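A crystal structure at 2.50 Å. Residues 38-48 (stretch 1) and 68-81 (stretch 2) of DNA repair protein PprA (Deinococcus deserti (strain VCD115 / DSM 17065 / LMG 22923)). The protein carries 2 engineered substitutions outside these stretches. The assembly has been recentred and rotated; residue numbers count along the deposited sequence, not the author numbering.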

# COMPACT_ATOMS: atom_id res chain seq x y z
N ARG A 38 31.44 17.30 16.42
CA ARG A 38 31.75 16.16 15.56
C ARG A 38 30.57 15.82 14.67
O ARG A 38 30.76 15.39 13.52
CB ARG A 38 32.13 14.94 16.39
CG ARG A 38 33.31 15.06 17.33
CD ARG A 38 34.62 15.40 16.66
NE ARG A 38 34.91 16.83 16.74
CZ ARG A 38 35.91 17.43 16.10
NH1 ARG A 38 36.73 16.72 15.33
NH2 ARG A 38 36.10 18.73 16.24
N PHE A 39 29.35 15.99 15.18
CA PHE A 39 28.17 15.69 14.37
C PHE A 39 27.97 16.75 13.29
O PHE A 39 27.52 16.43 12.19
CB PHE A 39 26.93 15.60 15.25
CG PHE A 39 25.71 15.15 14.50
CD1 PHE A 39 25.51 13.81 14.23
CD2 PHE A 39 24.77 16.07 14.05
CE1 PHE A 39 24.39 13.39 13.54
CE2 PHE A 39 23.66 15.65 13.36
CZ PHE A 39 23.47 14.32 13.11
N ALA A 40 28.28 18.01 13.61
CA ALA A 40 28.10 19.09 12.65
C ALA A 40 29.09 18.96 11.49
O ALA A 40 28.77 19.32 10.36
CB ALA A 40 28.27 20.44 13.34
N GLU A 41 30.28 18.43 11.77
CA GLU A 41 31.28 18.23 10.73
C GLU A 41 30.93 17.03 9.86
O GLU A 41 31.31 16.99 8.68
CB GLU A 41 32.64 18.06 11.40
CG GLU A 41 33.12 19.34 12.05
CD GLU A 41 34.20 19.09 13.09
OE1 GLU A 41 34.48 17.92 13.39
OE2 GLU A 41 34.73 20.08 13.64
N LEU A 42 30.20 16.06 10.41
CA LEU A 42 29.77 14.91 9.62
C LEU A 42 28.68 15.29 8.62
O LEU A 42 28.77 14.96 7.44
CB LEU A 42 29.29 13.80 10.54
CG LEU A 42 28.78 12.55 9.84
CD1 LEU A 42 29.89 11.92 9.04
CD2 LEU A 42 28.23 11.57 10.85
N VAL A 43 27.65 16.00 9.09
CA VAL A 43 26.53 16.33 8.21
C VAL A 43 26.82 17.53 7.32
O VAL A 43 26.03 17.81 6.41
CB VAL A 43 25.24 16.57 9.02
CG1 VAL A 43 24.84 15.30 9.75
CG2 VAL A 43 25.41 17.72 9.99
N ALA A 44 27.93 18.23 7.54
CA ALA A 44 28.34 19.27 6.60
C ALA A 44 28.91 18.69 5.32
O ALA A 44 29.01 19.40 4.32
CB ALA A 44 29.37 20.20 7.25
N THR A 45 29.29 17.41 5.32
CA THR A 45 29.64 16.73 4.08
C THR A 45 28.43 16.48 3.20
O THR A 45 28.58 16.23 2.01
CB THR A 45 30.34 15.40 4.38
OG1 THR A 45 29.43 14.52 5.06
CG2 THR A 45 31.55 15.63 5.25
N ALA A 46 27.23 16.54 3.77
CA ALA A 46 26.00 16.52 3.00
C ALA A 46 25.42 17.91 2.78
O ALA A 46 24.30 18.02 2.28
CB ALA A 46 24.96 15.63 3.68
N GLY A 47 26.15 18.96 3.11
CA GLY A 47 25.70 20.31 2.85
C GLY A 47 24.86 20.94 3.93
O GLY A 47 24.28 22.00 3.70
N LEU A 48 24.79 20.32 5.11
CA LEU A 48 23.95 20.83 6.18
C LEU A 48 24.73 21.77 7.09
O LEU A 48 25.91 21.55 7.36
CB LEU A 48 23.38 19.69 7.01
CG LEU A 48 22.18 18.87 6.54
CD1 LEU A 48 22.54 17.86 5.47
CD2 LEU A 48 21.59 18.17 7.73
N GLN A 68 16.45 16.87 16.67
CA GLN A 68 17.18 17.60 15.65
C GLN A 68 18.34 16.77 15.10
O GLN A 68 18.67 16.88 13.92
CB GLN A 68 17.68 18.93 16.22
CG GLN A 68 18.32 19.85 15.21
CD GLN A 68 17.33 20.37 14.19
OE1 GLN A 68 16.18 20.64 14.51
NE2 GLN A 68 17.78 20.53 12.96
N LEU A 69 18.92 15.92 15.93
CA LEU A 69 20.01 15.03 15.50
C LEU A 69 19.49 14.03 14.47
O LEU A 69 20.16 13.78 13.50
CB LEU A 69 20.61 14.33 16.72
CG LEU A 69 21.54 15.18 17.57
CD1 LEU A 69 22.01 14.40 18.75
CD2 LEU A 69 22.72 15.62 16.77
N THR A 70 18.32 13.51 14.73
CA THR A 70 17.61 12.58 13.86
C THR A 70 17.21 13.28 12.57
O THR A 70 17.27 12.66 11.57
CB THR A 70 16.42 12.00 14.61
OG1 THR A 70 17.00 11.33 15.72
CG2 THR A 70 15.59 11.05 13.80
N GLN A 71 16.77 14.52 12.66
CA GLN A 71 16.34 15.26 11.47
C GLN A 71 17.53 15.47 10.56
O GLN A 71 17.38 15.25 9.40
CB GLN A 71 15.61 16.54 11.87
CG GLN A 71 15.30 17.45 10.70
CD GLN A 71 14.64 18.76 11.04
OE1 GLN A 71 15.25 19.80 11.04
NE2 GLN A 71 13.37 18.72 11.34
N GLU A 72 18.68 15.80 11.12
CA GLU A 72 19.85 16.11 10.31
C GLU A 72 20.51 14.84 9.78
O GLU A 72 21.09 14.86 8.70
CB GLU A 72 20.82 16.94 11.13
CG GLU A 72 20.30 18.33 11.44
CD GLU A 72 21.25 19.14 12.29
OE1 GLU A 72 22.26 18.59 12.75
OE2 GLU A 72 20.98 20.34 12.50
N LEU A 73 20.41 13.74 10.53
CA LEU A 73 20.94 12.47 10.06
C LEU A 73 20.12 11.92 8.90
O LEU A 73 20.68 11.34 7.96
CB LEU A 73 20.96 11.46 11.21
CG LEU A 73 21.48 10.05 10.95
CD1 LEU A 73 22.96 10.03 10.65
CD2 LEU A 73 21.15 9.15 12.11
N ARG A 74 18.81 12.12 8.92
CA ARG A 74 17.97 11.64 7.83
C ARG A 74 18.14 12.51 6.58
O ARG A 74 18.04 12.01 5.46
CB ARG A 74 16.51 11.60 8.26
CG ARG A 74 16.19 10.51 9.26
CD ARG A 74 14.78 10.61 9.78
NE ARG A 74 14.50 9.58 10.77
CZ ARG A 74 13.41 9.53 11.52
NH1 ARG A 74 12.49 10.47 11.41
NH2 ARG A 74 13.25 8.55 12.39
N LEU A 75 18.40 13.80 6.77
CA LEU A 75 18.67 14.66 5.62
C LEU A 75 20.04 14.37 5.02
O LEU A 75 20.23 14.47 3.81
CB LEU A 75 18.54 16.13 6.02
CG LEU A 75 18.70 17.16 4.90
CD1 LEU A 75 17.66 16.94 3.82
CD2 LEU A 75 18.61 18.57 5.44
N ALA A 76 20.99 13.97 5.87
CA ALA A 76 22.31 13.61 5.36
C ALA A 76 22.27 12.29 4.61
O ALA A 76 22.99 12.11 3.62
CB ALA A 76 23.31 13.54 6.51
N HIS A 77 21.43 11.35 5.04
CA HIS A 77 21.32 10.08 4.34
C HIS A 77 20.55 10.21 3.03
O HIS A 77 20.71 9.38 2.13
CB HIS A 77 20.69 9.00 5.22
CG HIS A 77 21.66 8.35 6.15
ND1 HIS A 77 22.64 7.49 5.70
CD2 HIS A 77 21.79 8.40 7.49
CE1 HIS A 77 23.34 7.06 6.72
NE2 HIS A 77 22.85 7.58 7.82
N ASP A 78 19.70 11.23 2.91
CA ASP A 78 19.05 11.50 1.64
C ASP A 78 20.05 11.97 0.60
O ASP A 78 19.84 11.81 -0.60
CB ASP A 78 17.95 12.55 1.81
CG ASP A 78 16.76 12.04 2.58
OD1 ASP A 78 16.48 10.83 2.51
OD2 ASP A 78 16.11 12.85 3.25
N ARG A 79 21.16 12.54 1.06
CA ARG A 79 22.13 13.15 0.17
C ARG A 79 23.39 12.31 0.01
O ARG A 79 24.01 12.34 -1.05
CB ARG A 79 22.47 14.54 0.70
CG ARG A 79 21.27 15.44 0.61
CD ARG A 79 21.50 16.76 1.27
NE ARG A 79 20.38 17.66 1.06
CZ ARG A 79 20.35 18.91 1.50
NH1 ARG A 79 21.37 19.40 2.18
NH2 ARG A 79 19.29 19.66 1.26
N TRP A 80 23.76 11.54 1.04
CA TRP A 80 24.85 10.58 0.90
C TRP A 80 24.51 9.49 -0.11
O TRP A 80 25.40 9.01 -0.81
CB TRP A 80 25.16 9.98 2.27
CG TRP A 80 25.89 10.91 3.17
CD1 TRP A 80 26.64 11.99 2.80
CD2 TRP A 80 25.87 10.91 4.60
NE1 TRP A 80 27.13 12.62 3.91
CE2 TRP A 80 26.67 11.98 5.03
CE3 TRP A 80 25.28 10.09 5.56
CZ2 TRP A 80 26.89 12.25 6.37
CZ3 TRP A 80 25.49 10.36 6.89
CH2 TRP A 80 26.29 11.43 7.28
N GLY A 81 23.24 9.10 -0.20
CA GLY A 81 22.76 8.19 -1.22
C GLY A 81 23.29 6.78 -1.09
O GLY A 81 23.70 6.17 -2.08

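The two hydrogen bonds that join these stretches come from consecutive residues, Arg79 and Trp80, at the end of the second helix, and they reach Ala46 and Thr45 of the first stretch. Trp80 donates its indole NE1 to OG1 of Thr45 at 3.2 Å, with an N-H...acceptor angle of 144°, while the guanidinium of Arg79 donates NH1 to the carbonyl O of Ala46 at 3.2 Å and a straighter 161°. The Thr45 hydroxyl is thereby used twice: it accepts from the indole and donates to the carbonyl of its own stretch, with OG1 2.5 Å from Leu42 O. Its chi1 in the p well places OG1 between the two partners. Both Thr45 OG1 and Leu42 O lie at the edge of the Trp80 ring, near its plane, so the indole presents its edge to these two oxygens, and its CH2 packs 3.7 Å from CG of Leu42.

Ala46 sits where the backbones come closest, its CA 5.3 Å from that of Ala76. At this approach both residues carry only a methyl group, and both methyls point toward the opposing stretch: Ala46 CB lies 3.9 Å from Ala76 CB and 3.7 Å from Ala76 CA. The same Ala46 methyl is 3.7 Å from NE1 of Trp80, and Val43 adds its CG1 at 4.0 Å from Ala76 CB. Arg79 runs past this point with chi2, chi3 and chi4 all near 180°, an extended chain that brings its CD within 3.2 Å of Ala46 O and carries the guanidinium to the same carbonyl.

Gly47, with phi of 89° and psi of 11°, allows the chain to turn here; at these backbone angles a CB would be jammed against the carbonyl O of the preceding residue. The turn is held by backbone hydrogen bonds from Gly47 N to Ala44 O (3.1 Å) and from Leu48 N to Val43 O (3.1 Å). Leu48 then points back toward the second helix, where its CD2 lies 3.5 Å from Glu72 O and its CG 3.7 Å from CD2 of Leu75. CD1 of Leu48 also approaches NH1 of Arg79, at 3.8 Å.

Farther back along the two helices, whose N-to-C directions differ by 25° and whose axes come no closer than 10.6 Å, the wider gap is spanned by Phe39. Here the CA atoms of Phe39 and Leu69 are 8.3 Å apart. The Phe39 ring, with chi1 in the t well, receives CD2 of Leu69 over one face, 3.6 Å from the ring centroid and 20° off the normal, a CH-pi contact. At the ring's edge, Phe39 CE2 lies 3.3 Å from OE1 of Glu72, placing the carboxylate oxygen near the ring plane, where the C-H bonds point. The other carboxylate oxygen, Glu72 OE2, accepts a hydrogen bond from Gln68 NE2 at 3.2 Å, one helical turn earlier; both carboxylate oxygens of this buried residue also have hydrogen-bond partners outside the two stretches.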